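Local coordinates for protein homocysteine S-methyltransferase (Escherichia coli, PDB 5DMM) that catalyses methyl transfer from S-methylmethionine, and less efficiently from S-adenosylmethionine, to homocysteine, using a zinc ion as cofactor and yielding methionine, at residues 63-68 with 190-195; 5-10 with 15-20; 94-99 with 116-121; 237-242 with 248-253. All coordinates share one frame; numbering follows the deposited sequence.

Contact 1. Residues 63-68 with 190-195; sequences AQCAIT and RAWFSF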
loop_
_atom_site.group_PDB
_atom_site.type_symbol
_atom_site.label_atom_id
_atom_site.label_comp_id
_atom_site.label_asym_id
_atom_site.label_seq_id
_atom_site.Cartn_x
_atom_site.Cartn_y
_atom_site.Cartn_z
ATOM N N ALA A 63 0.220 12.154 -8.097
ATOM C CA ALA A 63 0.507 11.345 -6.913
ATOM C C ALA A 63 1.618 11.982 -6.091
ATOM O O ALA A 63 2.600 12.463 -6.639
ATOM C CB ALA A 63 0.902 9.912 -7.310
ATOM N N GLN A 64 1.467 11.978 -4.770
ATOM C CA GLN A 64 2.523 12.478 -3.908
ATOM C C GLN A 64 3.172 11.343 -3.127
ATOM O O GLN A 64 4.109 11.565 -2.356
ATOM C CB GLN A 64 1.969 13.548 -2.963
ATOM C CG GLN A 64 1.382 14.713 -3.747
ATOM C CD GLN A 64 0.370 15.506 -2.954
ATOM O OE1 GLN A 64 -0.795 15.117 -2.847
ATOM N NE2 GLN A 64 0.805 16.629 -2.402
ATOM N N CYS A 65 2.666 10.132 -3.346
ATOM C CA CYS A 65 3.246 8.929 -2.749
ATOM C C CYS A 65 3.188 7.763 -3.727
ATOM O O CYS A 65 2.110 7.407 -4.207
ATOM C CB CYS A 65 2.514 8.560 -1.450
ATOM S SG CYS A 65 3.299 7.190 -0.537
ATOM N N ALA A 66 4.345 7.174 -4.027
ATOM C CA ALA A 66 4.395 5.951 -4.811
ATOM C C ALA A 66 4.368 4.726 -3.908
ATOM O O ALA A 66 5.004 4.714 -2.854
ATOM C CB ALA A 66 5.657 5.922 -5.693
ATOM N N ILE A 67 3.646 3.690 -4.318
ATOM C CA ILE A 67 3.667 2.431 -3.569
ATOM C C ILE A 67 4.486 1.416 -4.360
ATOM O O ILE A 67 4.188 1.162 -5.515
ATOM C CB ILE A 67 2.254 1.891 -3.304
ATOM C CG1 ILE A 67 1.456 2.931 -2.510
ATOM C CG2 ILE A 67 2.321 0.557 -2.549
ATOM C CD1 ILE A 67 -0.018 2.582 -2.275
ATOM N N THR A 68 5.512 0.846 -3.732
ATOM C CA THR A 68 6.469 -0.009 -4.457
ATOM C C THR A 68 5.839 -1.317 -4.927
ATOM O O THR A 68 4.798 -1.746 -4.418
ATOM C CB THR A 68 7.701 -0.330 -3.593
ATOM O OG1 THR A 68 7.293 -1.014 -2.397
ATOM C CG2 THR A 68 8.427 0.956 -3.216
ATOM N N ARG A 190 7.650 3.986 10.078
ATOM C CA ARG A 190 6.275 4.467 10.180
ATOM C C ARG A 190 5.441 3.698 9.161
ATOM O O ARG A 190 5.970 3.303 8.122
ATOM C CB ARG A 190 6.209 5.975 9.935
ATOM C CG ARG A 190 7.057 6.792 10.917
ATOM C CD ARG A 190 6.490 6.712 12.328
ATOM N NE ARG A 190 7.212 7.565 13.274
ATOM C CZ ARG A 190 8.270 7.173 13.985
ATOM N NH1 ARG A 190 8.744 5.936 13.863
ATOM N NH2 ARG A 190 8.857 8.017 14.827
ATOM N N ALA A 191 4.157 3.470 9.447
ATOM C CA ALA A 191 3.320 2.695 8.526
ATOM C C ALA A 191 1.868 3.153 8.511
ATOM O O ALA A 191 1.381 3.716 9.500
ATOM C CB ALA A 191 3.373 1.210 8.891
ATOM N N TRP A 192 1.177 2.896 7.401
ATOM C CA TRP A 192 -0.278 2.860 7.438
ATOM C C TRP A 192 -0.690 1.403 7.365
ATOM O O TRP A 192 0.057 0.561 6.871
ATOM C CB TRP A 192 -0.938 3.715 6.327
ATOM C CG TRP A 192 -0.965 3.209 4.878
ATOM C CD1 TRP A 192 -1.655 2.131 4.383
ATOM C CD2 TRP A 192 -0.343 3.836 3.742
ATOM N NE1 TRP A 192 -1.470 2.035 3.014
ATOM C CE2 TRP A 192 -0.677 3.071 2.600
ATOM C CE3 TRP A 192 0.466 4.967 3.583
ATOM C CZ2 TRP A 192 -0.231 3.409 1.316
ATOM C CZ3 TRP A 192 0.901 5.301 2.309
ATOM C CH2 TRP A 192 0.558 4.525 1.195
ATOM N N PHE A 193 -1.847 1.110 7.942
ATOM C CA PHE A 193 -2.464 -0.205 7.875
ATOM C C PHE A 193 -3.797 -0.060 7.158
ATOM O O PHE A 193 -4.679 0.682 7.616
ATOM C CB PHE A 193 -2.686 -0.792 9.280
ATOM C CG PHE A 193 -1.463 -1.455 9.883
ATOM C CD1 PHE A 193 -0.241 -0.794 9.935
ATOM C CD2 PHE A 193 -1.551 -2.724 10.434
ATOM C CE1 PHE A 193 0.890 -1.410 10.503
ATOM C CE2 PHE A 193 -0.426 -3.345 11.010
ATOM C CZ PHE A 193 0.791 -2.684 11.043
ATOM N N SER A 194 -3.930 -0.754 6.037
ATOM C CA SER A 194 -5.157 -0.709 5.263
ATOM C C SER A 194 -5.735 -2.114 5.118
ATOM O O SER A 194 -4.992 -3.074 4.906
ATOM C CB SER A 194 -4.893 -0.069 3.904
ATOM O OG SER A 194 -6.076 -0.058 3.121
ATOM N N PHE A 195 -7.061 -2.211 5.225
ATOM C CA PHE A 195 -7.775 -3.474 5.423
ATOM C C PHE A 195 -8.729 -3.835 4.292
ATOM O O PHE A 195 -9.259 -2.946 3.611
ATOM C CB PHE A 195 -8.593 -3.413 6.725
ATOM C CG PHE A 195 -7.859 -2.782 7.865
ATOM C CD1 PHE A 195 -6.707 -3.369 8.366
ATOM C CD2 PHE A 195 -8.309 -1.603 8.427
ATOM C CE1 PHE A 195 -6.018 -2.790 9.410
ATOM C CE2 PHE A 195 -7.621 -1.016 9.478
ATOM C CZ PHE A 195 -6.473 -1.610 9.965
#

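Contact 2. Residues 5-10 with 15-20; sequences NPLRAL and DILLLD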
loop_
_atom_site.group_PDB
_atom_site.type_symbol
_atom_site.label_atom_id
_atom_site.label_comp_id
_atom_site.label_asym_id
_atom_site.label_seq_id
_atom_site.Cartn_x
_atom_site.Cartn_y
_atom_site.Cartn_z
ATOM N N ASN A 5 7.623 11.658 11.612
ATOM C CA ASN A 5 6.438 11.339 10.819
ATOM C C ASN A 5 6.524 11.912 9.403
ATOM O O ASN A 5 6.417 13.122 9.210
ATOM C CB ASN A 5 5.175 11.855 11.513
ATOM C CG ASN A 5 3.890 11.376 10.838
ATOM O OD1 ASN A 5 3.914 10.818 9.744
ATOM N ND2 ASN A 5 2.756 11.602 11.499
ATOM N N PRO A 6 6.694 11.030 8.405
ATOM C CA PRO A 6 6.787 11.440 7.000
ATOM C C PRO A 6 5.523 12.144 6.496
ATOM O O PRO A 6 5.578 12.845 5.487
ATOM C CB PRO A 6 7.000 10.107 6.252
ATOM C CG PRO A 6 7.446 9.129 7.302
ATOM C CD PRO A 6 6.782 9.567 8.568
ATOM N N LEU A 7 4.399 11.957 7.182
ATOM C CA LEU A 7 3.139 12.537 6.718
ATOM C C LEU A 7 2.893 13.961 7.201
ATOM O O LEU A 7 2.144 14.696 6.563
ATOM C CB LEU A 7 1.945 11.685 7.163
ATOM C CG LEU A 7 1.777 10.257 6.657
ATOM C CD1 LEU A 7 0.449 9.706 7.171
ATOM C CD2 LEU A 7 1.848 10.206 5.127
ATOM N N ARG A 8 3.499 14.344 8.322
ATOM C CA ARG A 8 3.090 15.581 8.993
ATOM C C ARG A 8 3.346 16.823 8.143
ATOM O O ARG A 8 2.492 17.698 8.066
ATOM C CB ARG A 8 3.779 15.722 10.358
ATOM C CG ARG A 8 5.294 15.825 10.323
ATOM C CD ARG A 8 5.802 16.874 11.309
ATOM N NE ARG A 8 5.418 16.576 12.685
ATOM C CZ ARG A 8 5.464 17.453 13.681
ATOM N NH1 ARG A 8 5.098 17.092 14.903
ATOM N NH2 ARG A 8 5.871 18.695 13.457
ATOM N N ALA A 9 4.499 16.883 7.484
ATOM C CA ALA A 9 4.837 18.022 6.638
ATOM C C ALA A 9 3.783 18.240 5.558
ATOM O O ALA A 9 3.331 19.367 5.335
ATOM C CB ALA A 9 6.204 17.827 6.007
ATOM N N LEU A 10 3.390 17.158 4.891
ATOM C CA LEU A 10 2.378 17.245 3.849
ATOM C C LEU A 10 0.998 17.549 4.433
ATOM O O LEU A 10 0.253 18.358 3.881
ATOM C CB LEU A 10 2.330 15.950 3.031
ATOM C CG LEU A 10 3.423 15.769 1.971
ATOM C CD1 LEU A 10 3.333 14.382 1.363
ATOM C CD2 LEU A 10 3.309 16.819 0.881
ATOM N N ASP A 15 -5.207 19.366 2.887
ATOM C CA ASP A 15 -6.118 18.375 3.445
ATOM C C ASP A 15 -5.866 16.969 2.893
ATOM O O ASP A 15 -5.888 15.995 3.637
ATOM C CB ASP A 15 -7.568 18.751 3.162
ATOM C CG ASP A 15 -7.963 20.106 3.745
ATOM O OD1 ASP A 15 -7.332 20.582 4.721
ATOM O OD2 ASP A 15 -8.928 20.691 3.213
ATOM N N ILE A 16 -5.658 16.882 1.582
ATOM C CA ILE A 16 -5.564 15.600 0.882
ATOM C C ILE A 16 -4.148 15.323 0.385
ATOM O O ILE A 16 -3.509 16.210 -0.179
ATOM C CB ILE A 16 -6.530 15.547 -0.345
ATOM C CG1 ILE A 16 -7.986 15.724 0.098
ATOM C CG2 ILE A 16 -6.360 14.239 -1.127
ATOM C CD1 ILE A 16 -8.389 14.814 1.222
ATOM N N LEU A 17 -3.680 14.096 0.617
ATOM C CA LEU A 17 -2.441 13.559 0.059
ATOM C C LEU A 17 -2.808 12.508 -0.985
ATOM O O LEU A 17 -3.481 11.532 -0.651
ATOM C CB LEU A 17 -1.595 12.934 1.178
ATOM C CG LEU A 17 -0.105 12.648 1.077
ATOM C CD1 LEU A 17 0.432 12.465 2.493
ATOM C CD2 LEU A 17 0.171 11.417 0.223
ATOM N N LEU A 18 -2.374 12.668 -2.235
ATOM C CA LEU A 18 -2.768 11.694 -3.249
ATOM C C LEU A 18 -1.794 10.522 -3.300
ATOM O O LEU A 18 -0.579 10.705 -3.273
ATOM C CB LEU A 18 -2.879 12.338 -4.645
ATOM C CG LEU A 18 -4.048 13.309 -4.858
ATOM C CD1 LEU A 18 -4.045 13.789 -6.299
ATOM C CD2 LEU A 18 -5.393 12.659 -4.513
ATOM N N LEU A 19 -2.342 9.315 -3.354
ATOM C CA LEU A 19 -1.535 8.118 -3.558
ATOM C C LEU A 19 -1.428 7.842 -5.047
ATOM O O LEU A 19 -1.832 8.670 -5.869
ATOM C CB LEU A 19 -2.145 6.925 -2.819
ATOM C CG LEU A 19 -2.391 7.175 -1.328
ATOM C CD1 LEU A 19 -2.977 5.939 -0.645
ATOM C CD2 LEU A 19 -1.106 7.608 -0.652
ATOM N N ASP A 20 -0.870 6.690 -5.402
ATOM C CA ASP A 20 -0.813 6.318 -6.803
ATOM C C ASP A 20 -1.931 5.335 -7.092
ATOM O O ASP A 20 -2.869 5.206 -6.308
ATOM C CB ASP A 20 0.558 5.718 -7.160
ATOM C CG ASP A 20 0.877 4.462 -6.372
ATOM O OD1 ASP A 20 0.109 4.081 -5.458
ATOM O OD2 ASP A 20 1.925 3.849 -6.669
#

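Contact 3. Residues 94-99 with 116-121; sequences KSVELA and LLVAGS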
loop_
_atom_site.group_PDB
_atom_site.type_symbol
_atom_site.label_atom_id
_atom_site.label_comp_id
_atom_site.label_asym_id
_atom_site.label_seq_id
_atom_site.Cartn_x
_atom_site.Cartn_y
_atom_site.Cartn_z
ATOM N N LYS A 94 15.209 -3.256 -4.631
ATOM C CA LYS A 94 15.142 -2.695 -5.976
ATOM C C LYS A 94 13.806 -1.993 -6.247
ATOM O O LYS A 94 13.774 -0.966 -6.921
ATOM C CB LYS A 94 15.357 -3.786 -7.015
ATOM C CG LYS A 94 15.335 -3.286 -8.449
ATOM C CD LYS A 94 16.552 -2.431 -8.756
ATOM C CE LYS A 94 16.798 -2.335 -10.258
ATOM N NZ LYS A 94 17.182 -3.648 -10.845
ATOM N N SER A 95 12.720 -2.544 -5.709
ATOM C CA SER A 95 11.393 -1.962 -5.923
ATOM C C SER A 95 11.332 -0.555 -5.332
ATOM O O SER A 95 10.653 0.321 -5.879
ATOM C CB SER A 95 10.285 -2.856 -5.335
ATOM O OG SER A 95 10.166 -2.729 -3.923
ATOM N N VAL A 96 12.054 -0.345 -4.230
ATOM C CA VAL A 96 12.157 0.960 -3.578
ATOM C C VAL A 96 13.069 1.873 -4.374
ATOM O O VAL A 96 12.767 3.039 -4.580
ATOM C CB VAL A 96 12.706 0.854 -2.144
ATOM C CG1 VAL A 96 12.709 2.246 -1.460
ATOM C CG2 VAL A 96 11.875 -0.124 -1.331
ATOM N N GLU A 97 14.190 1.327 -4.824
ATOM C CA GLU A 97 15.151 2.091 -5.599
ATOM C C GLU A 97 14.507 2.685 -6.857
ATOM O O GLU A 97 14.745 3.842 -7.190
ATOM C CB GLU A 97 16.343 1.198 -5.972
ATOM C CG GLU A 97 17.450 1.885 -6.736
ATOM C CD GLU A 97 18.499 0.887 -7.228
ATOM O OE1 GLU A 97 18.820 -0.067 -6.480
ATOM O OE2 GLU A 97 18.984 1.039 -8.373
ATOM N N LEU A 98 13.682 1.896 -7.541
ATOM C CA LEU A 98 13.068 2.357 -8.790
ATOM C C LEU A 98 12.067 3.470 -8.525
ATOM O O LEU A 98 11.949 4.400 -9.321
ATOM C CB LEU A 98 12.382 1.208 -9.525
ATOM C CG LEU A 98 13.319 0.133 -10.079
ATOM C CD1 LEU A 98 12.518 -1.086 -10.504
ATOM C CD2 LEU A 98 14.099 0.707 -11.272
ATOM N N ALA A 99 11.356 3.395 -7.404
ATOM C CA ALA A 99 10.430 4.473 -7.068
ATOM C C ALA A 99 11.206 5.730 -6.675
ATOM O O ALA A 99 10.802 6.853 -7.001
ATOM C CB ALA A 99 9.470 4.046 -5.929
ATOM N N LEU A 116 7.527 14.570 -1.938
ATOM C CA LEU A 116 7.046 13.327 -2.539
ATOM C C LEU A 116 7.552 12.142 -1.705
ATOM O O LEU A 116 8.698 12.135 -1.244
ATOM C CB LEU A 116 7.510 13.191 -3.996
ATOM C CG LEU A 116 7.115 14.286 -4.990
ATOM C CD1 LEU A 116 7.618 13.943 -6.380
ATOM C CD2 LEU A 116 5.601 14.500 -5.012
ATOM N N LEU A 117 6.696 11.145 -1.517
ATOM C CA LEU A 117 7.021 10.008 -0.671
ATOM C C LEU A 117 7.131 8.704 -1.466
ATOM O O LEU A 117 6.613 8.593 -2.593
ATOM C CB LEU A 117 5.972 9.855 0.426
ATOM C CG LEU A 117 5.824 11.049 1.376
ATOM C CD1 LEU A 117 4.671 10.825 2.330
ATOM C CD2 LEU A 117 7.127 11.291 2.127
ATOM N N VAL A 118 7.827 7.735 -0.875
ATOM C CA VAL A 118 7.838 6.363 -1.370
ATOM C C VAL A 118 7.380 5.431 -0.241
ATOM O O VAL A 118 7.978 5.405 0.839
ATOM C CB VAL A 118 9.238 5.935 -1.864
ATOM C CG1 VAL A 118 9.244 4.455 -2.282
ATOM C CG2 VAL A 118 9.705 6.819 -3.013
ATOM N N ALA A 119 6.313 4.681 -0.475
ATOM C CA ALA A 119 5.832 3.752 0.535
ATOM C C ALA A 119 6.143 2.334 0.105
ATOM O O ALA A 119 5.816 1.948 -1.015
ATOM C CB ALA A 119 4.344 3.928 0.759
ATOM N N GLY A 120 6.753 1.552 0.994
ATOM C CA GLY A 120 7.062 0.163 0.675
ATOM C C GLY A 120 5.847 -0.729 0.881
ATOM O O GLY A 120 5.306 -0.807 1.988
ATOM N N SER A 121 5.411 -1.403 -0.180
ATOM C CA SER A 121 4.235 -2.258 -0.084
ATOM C C SER A 121 4.504 -3.534 0.715
ATOM O O SER A 121 5.427 -4.309 0.406
ATOM C CB SER A 121 3.726 -2.645 -1.462
ATOM O OG SER A 121 2.722 -3.621 -1.305
#

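Contact 4. Residues 237-242 with 248-253; sequences AALQHL and LPLVVY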
loop_
_atom_site.group_PDB
_atom_site.type_symbol
_atom_site.label_atom_id
_atom_site.label_comp_id
_atom_site.label_asym_id
_atom_site.label_seq_id
_atom_site.Cartn_x
_atom_site.Cartn_y
_atom_site.Cartn_z
ATOM N N ALA A 237 -19.321 3.993 3.349
ATOM C CA ALA A 237 -19.885 3.450 4.587
ATOM C C ALA A 237 -18.791 2.983 5.551
ATOM O O ALA A 237 -18.874 3.200 6.765
ATOM C CB ALA A 237 -20.828 2.296 4.270
ATOM N N ALA A 238 -17.773 2.339 4.993
ATOM C CA ALA A 238 -16.646 1.848 5.778
ATOM C C ALA A 238 -15.864 3.000 6.386
ATOM O O ALA A 238 -15.498 2.951 7.561
ATOM C CB ALA A 238 -15.737 1.000 4.918
ATOM N N LEU A 239 -15.603 4.032 5.582
ATOM C CA LEU A 239 -14.874 5.200 6.066
ATOM C C LEU A 239 -15.655 5.927 7.140
ATOM O O LEU A 239 -15.082 6.367 8.133
ATOM C CB LEU A 239 -14.555 6.172 4.932
ATOM C CG LEU A 239 -13.455 5.776 3.949
ATOM C CD1 LEU A 239 -13.338 6.810 2.818
ATOM C CD2 LEU A 239 -12.123 5.608 4.682
ATOM N N GLN A 240 -16.959 6.079 6.931
ATOM C CA GLN A 240 -17.785 6.777 7.918
ATOM C C GLN A 240 -17.733 6.057 9.260
ATOM O O GLN A 240 -17.714 6.701 10.306
ATOM C CB GLN A 240 -19.230 6.915 7.421
ATOM C CG GLN A 240 -19.386 7.981 6.364
ATOM C CD GLN A 240 -20.736 7.945 5.665
ATOM O OE1 GLN A 240 -21.461 6.947 5.724
ATOM N NE2 GLN A 240 -21.078 9.043 4.988
ATOM N N HIS A 241 -17.678 4.727 9.232
ATOM C CA HIS A 241 -17.585 3.965 10.474
ATOM C C HIS A 241 -16.228 4.194 11.155
ATOM O O HIS A 241 -16.169 4.466 12.360
ATOM C CB HIS A 241 -17.828 2.477 10.209
ATOM C CG HIS A 241 -17.847 1.628 11.449
ATOM N ND1 HIS A 241 -18.831 1.730 12.411
ATOM C CD2 HIS A 241 -16.999 0.664 11.882
ATOM C CE1 HIS A 241 -18.587 0.865 13.381
ATOM N NE2 HIS A 241 -17.483 0.204 13.084
ATOM N N LEU A 242 -15.140 4.104 10.386
ATOM C CA LEU A 242 -13.809 4.396 10.916
ATOM C C LEU A 242 -13.712 5.826 11.455
ATOM O O LEU A 242 -13.071 6.070 12.464
ATOM C CB LEU A 242 -12.744 4.168 9.839
ATOM C CG LEU A 242 -12.536 2.715 9.416
ATOM C CD1 LEU A 242 -11.591 2.642 8.225
ATOM C CD2 LEU A 242 -11.964 1.902 10.590
ATOM N N LEU A 248 -7.061 9.521 13.444
ATOM C CA LEU A 248 -5.920 9.279 12.570
ATOM C C LEU A 248 -6.349 9.590 11.141
ATOM O O LEU A 248 -7.498 9.339 10.782
ATOM C CB LEU A 248 -5.435 7.828 12.662
ATOM C CG LEU A 248 -4.639 7.422 13.903
ATOM C CD1 LEU A 248 -4.302 5.939 13.818
ATOM C CD2 LEU A 248 -3.365 8.261 14.056
ATOM N N PRO A 249 -5.429 10.135 10.320
ATOM C CA PRO A 249 -5.717 10.317 8.891
ATOM C C PRO A 249 -6.162 8.994 8.271
ATOM O O PRO A 249 -5.494 7.969 8.487
ATOM C CB PRO A 249 -4.375 10.772 8.286
ATOM C CG PRO A 249 -3.460 11.024 9.416
ATOM C CD PRO A 249 -4.019 10.394 10.656
ATOM N N LEU A 250 -7.262 8.996 7.519
ATOM C CA LEU A 250 -7.764 7.745 6.961
ATOM C C LEU A 250 -7.297 7.559 5.525
ATOM O O LEU A 250 -7.171 8.522 4.763
ATOM C CB LEU A 250 -9.292 7.688 7.028
ATOM C CG LEU A 250 -9.909 7.700 8.438
ATOM C CD1 LEU A 250 -11.434 7.587 8.338
ATOM C CD2 LEU A 250 -9.327 6.590 9.337
ATOM N N VAL A 251 -7.064 6.298 5.172
ATOM C CA VAL A 251 -6.545 5.917 3.867
ATOM C C VAL A 251 -7.639 5.264 3.031
ATOM O O VAL A 251 -8.404 4.448 3.529
ATOM C CB VAL A 251 -5.360 4.923 4.012
ATOM C CG1 VAL A 251 -4.814 4.542 2.658
ATOM C CG2 VAL A 251 -4.265 5.509 4.883
ATOM N N VAL A 252 -7.707 5.606 1.749
ATOM C CA VAL A 252 -8.688 4.961 0.898
ATOM C C VAL A 252 -8.173 4.869 -0.533
ATOM O O VAL A 252 -7.837 5.871 -1.151
ATOM C CB VAL A 252 -10.065 5.694 0.942
ATOM C CG1 VAL A 252 -9.929 7.188 0.631
ATOM C CG2 VAL A 252 -11.051 5.043 -0.007
ATOM N N TYR A 253 -8.057 3.648 -1.029
ATOM C CA TYR A 253 -7.777 3.458 -2.437
ATOM C C TYR A 253 -8.492 2.214 -2.948
ATOM O O TYR A 253 -8.023 1.088 -2.767
ATOM C CB TYR A 253 -6.265 3.410 -2.733
ATOM C CG TYR A 253 -5.310 2.617 -1.841
ATOM C CD1 TYR A 253 -4.553 1.577 -2.374
ATOM C CD2 TYR A 253 -5.081 2.974 -0.513
ATOM C CE1 TYR A 253 -3.631 0.871 -1.599
ATOM C CE2 TYR A 253 -4.167 2.269 0.274
ATOM C CZ TYR A 253 -3.442 1.225 -0.278
ATOM O OH TYR A 253 -2.536 0.520 0.487
#

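Contact 1. Residues 63-68 with 190-195
Trp192 holds CG between its backbone N and carbonyl carbon (chi1 76°), a setting that sends the indole across the interior of the TIM barrel towards Cys65 and Ile67. Cys65 turns SG anti to its own N (chi1 -173°), while Ile67 extends CG1 and CD1 to meet the ring. Strands 65-67 and 191-197 are not neighbours in the barrel wall, and two other strands separate them. Only side chains therefore join them here, and no hydrogen bond crosses the contact. Both partners come to the rim of the six-membered ring. Cys65 SG lies 5.3 Å from the centroid of the Trp192 six-membered ring and 84° off its normal, an edge-on sulfur-aromatic contact. The indole NE1 is hydrogen-bonded to Tyr253 OH, which would help fix the rotation of the ring, and Leu19 and Ala166 also pack on Trp192. With an alanine here, Cys65 and Ile67 would probably face a gap in the core and Tyr253 OH would lose its indole partner. Ile67 also lines the homocysteine pocket. Ile67 CD1 lies near the indole plane, 3.7 Å from Trp192 CZ2 and 4.0 Å from Trp192 CH2.

Contact 2. Residues 5-10 with 15-20
Leu17 is the residue of 15-20 that meets Leu7 and Leu10, and the polypeptide reaches it through two residues that face elsewhere. Asp15 gives its carbonyl O to Arg290 NE, and Ile16 turns its side chain away, packing on Gln285 of helix 281-286. At Leu17 the chain enters strand 17-18 and the side chain swings back to the N-terminal segment. Its CG is roughly anti to the backbone N (chi1 -161°), and from there CD1 does nearly all the touching. This one methyl lies 3.7 Å from Leu7 CD2 and equally 3.7 Å from Leu10 CD1, while Leu10 CB approaches the same Leu17 CD1 at 4.0 Å. Both leucines cross Leu17 at about a right angle, so methyl ends meet without lying alongside one another.

Strand 17-18 is the first of the TIM barrel, and the 5-10 segment lies against the end where the strands begin: Pro6 packs on Arg190, Leu7 on Val223, and Leu10 on Gln64 and Thr115. An Asx turn shapes this segment, with Asn5 OD1 accepting from Leu7 N at 2.8 Å, the donor standing 48° out of the carbonyl plane.

Past Leu17, the next residue, Leu18, is held by Gln64, whose OE1 accepts from Leu18 N. Leu19 packs on Val251 and Tyr253 in the barrel interior. Asp20 closes the segment with OD2 accepting the backbone N-H of Ile67, which ties the first strand's C-terminal side to strand 65-67.

Contact 3. Residues 94-99 with 116-121
Val118 packs its two methyls against Ala99 and Val96 on helix 85-109. Followed outward from the strand, CB serves as the branch point: it directs both methyls at the helix without itself coming within 4.2 Å of it. Val118 CG1, set anti to the backbone N (chi1 176°), is the branch that touches both helix residues, with Ala99 CB at 3.7 Å and Val96 CG1 at 4.2 Å, the valines crossing obliquely. Val118 CG2 stays on the Ala99 side, with Ala99 CB at 4.0 Å and the carbonyl carbon Ala99 C at 4.1 Å. The methyl of Ala99 thus sits against both branches of one valine.

Helix 85-109 follows strand 65-67 and precedes strand 117-122, so the contact belongs to a beta-alpha-beta crossover of the TIM barrel, in the seam between helix layer and sheet. Tyr59, Arg100 and Arg103 also pack on Val118. A serine in place of Val118 has one branch for two and ends in a hydroxyl; it would probably cost Ala99 CB a methyl neighbour and set a polar group against an apolar surface. On the barrel's inner side of the same strand, Ala119 meets Cys65, and further along Ser121 OG bonds Glu168 OE2 in the homocysteine pocket.

No hydrogen bond spans the two segments, so between 94-99 and 116-121 cohesion rests on the non-directional fit of small, buried aliphatic groups.

Contact 4. Residues 237-242 with 248-253
Leu239 and Leu242 meet Leu250 and Val252 in an apolar helix-on-strand contact on the outer side of the barrel wall, where helix 235-243 covers the strand 250-253 that follows it. The axes of the two short segments approach to 9.9 Å and run nearly antiparallel, at 172°. All of the touching residues are buried, and no hydrogen bond crosses between the segments.

With CG anti to its carbonyl carbon (chi1 -74°), Leu239 extends both methyls toward the strand and carries most of the contact, the two doing different work. Leu239 CD1 is set into the branch of Val252, 3.9 Å from Val252 CB, and has both methyls of that valine at hand, Val252 CG2 lying at 4.0 Å. The two side chains cross at about a right angle. Leu239 CD2 turns to the strand backbone instead, approaching the carbonyl Val251 O at 4.1 Å, and also comes to 4.2 Å from Leu250 CD1. In the reverse direction Leu250 CD1 presses against the helix, 3.9 Å from Leu239 O and 4.0 Å from Leu242 CB; that methyl therefore fits between two successive inward-facing positions of the helix.

The strand alternates. Leu250 and Val252 face the helix, whereas Val251 points into the barrel and packs on Trp192 and Ala224. Tyr253 also lies inside, where it touches the bound homocysteine and its OH is bonded to Glu168 OE1. Strand 222-228, helix 235-243 and strand 250-253 form one beta-alpha-beta unit, the repeating element of a TIM barrel.

Overall arrangement
All four contacts involve strands of one parallel barrel sheet. Contacts 1 and 3 meet through neighbouring strands, with Ala66 O accepting from Ala119 N at 2.7 Å. Contact 2 adjoins contact 1 where Gln64 N lies 2.8 Å from Leu18 O. The Tyr253–Trp192 bond links contact 4 to contact 1, and Leu19 CD1, 3.6 Å from Tyr253 CD2, links it to contact 2. Contacts 3 and 4, on opposite sides of the chain's centre, have centres about 24 Å apart. The homocysteine pocket draws Ile67, Ser121 and Tyr253 from contacts 1, 3 and 4; the Ile67 side chain is about 4 Å from the ligand and about 9 Å from a zinc ion.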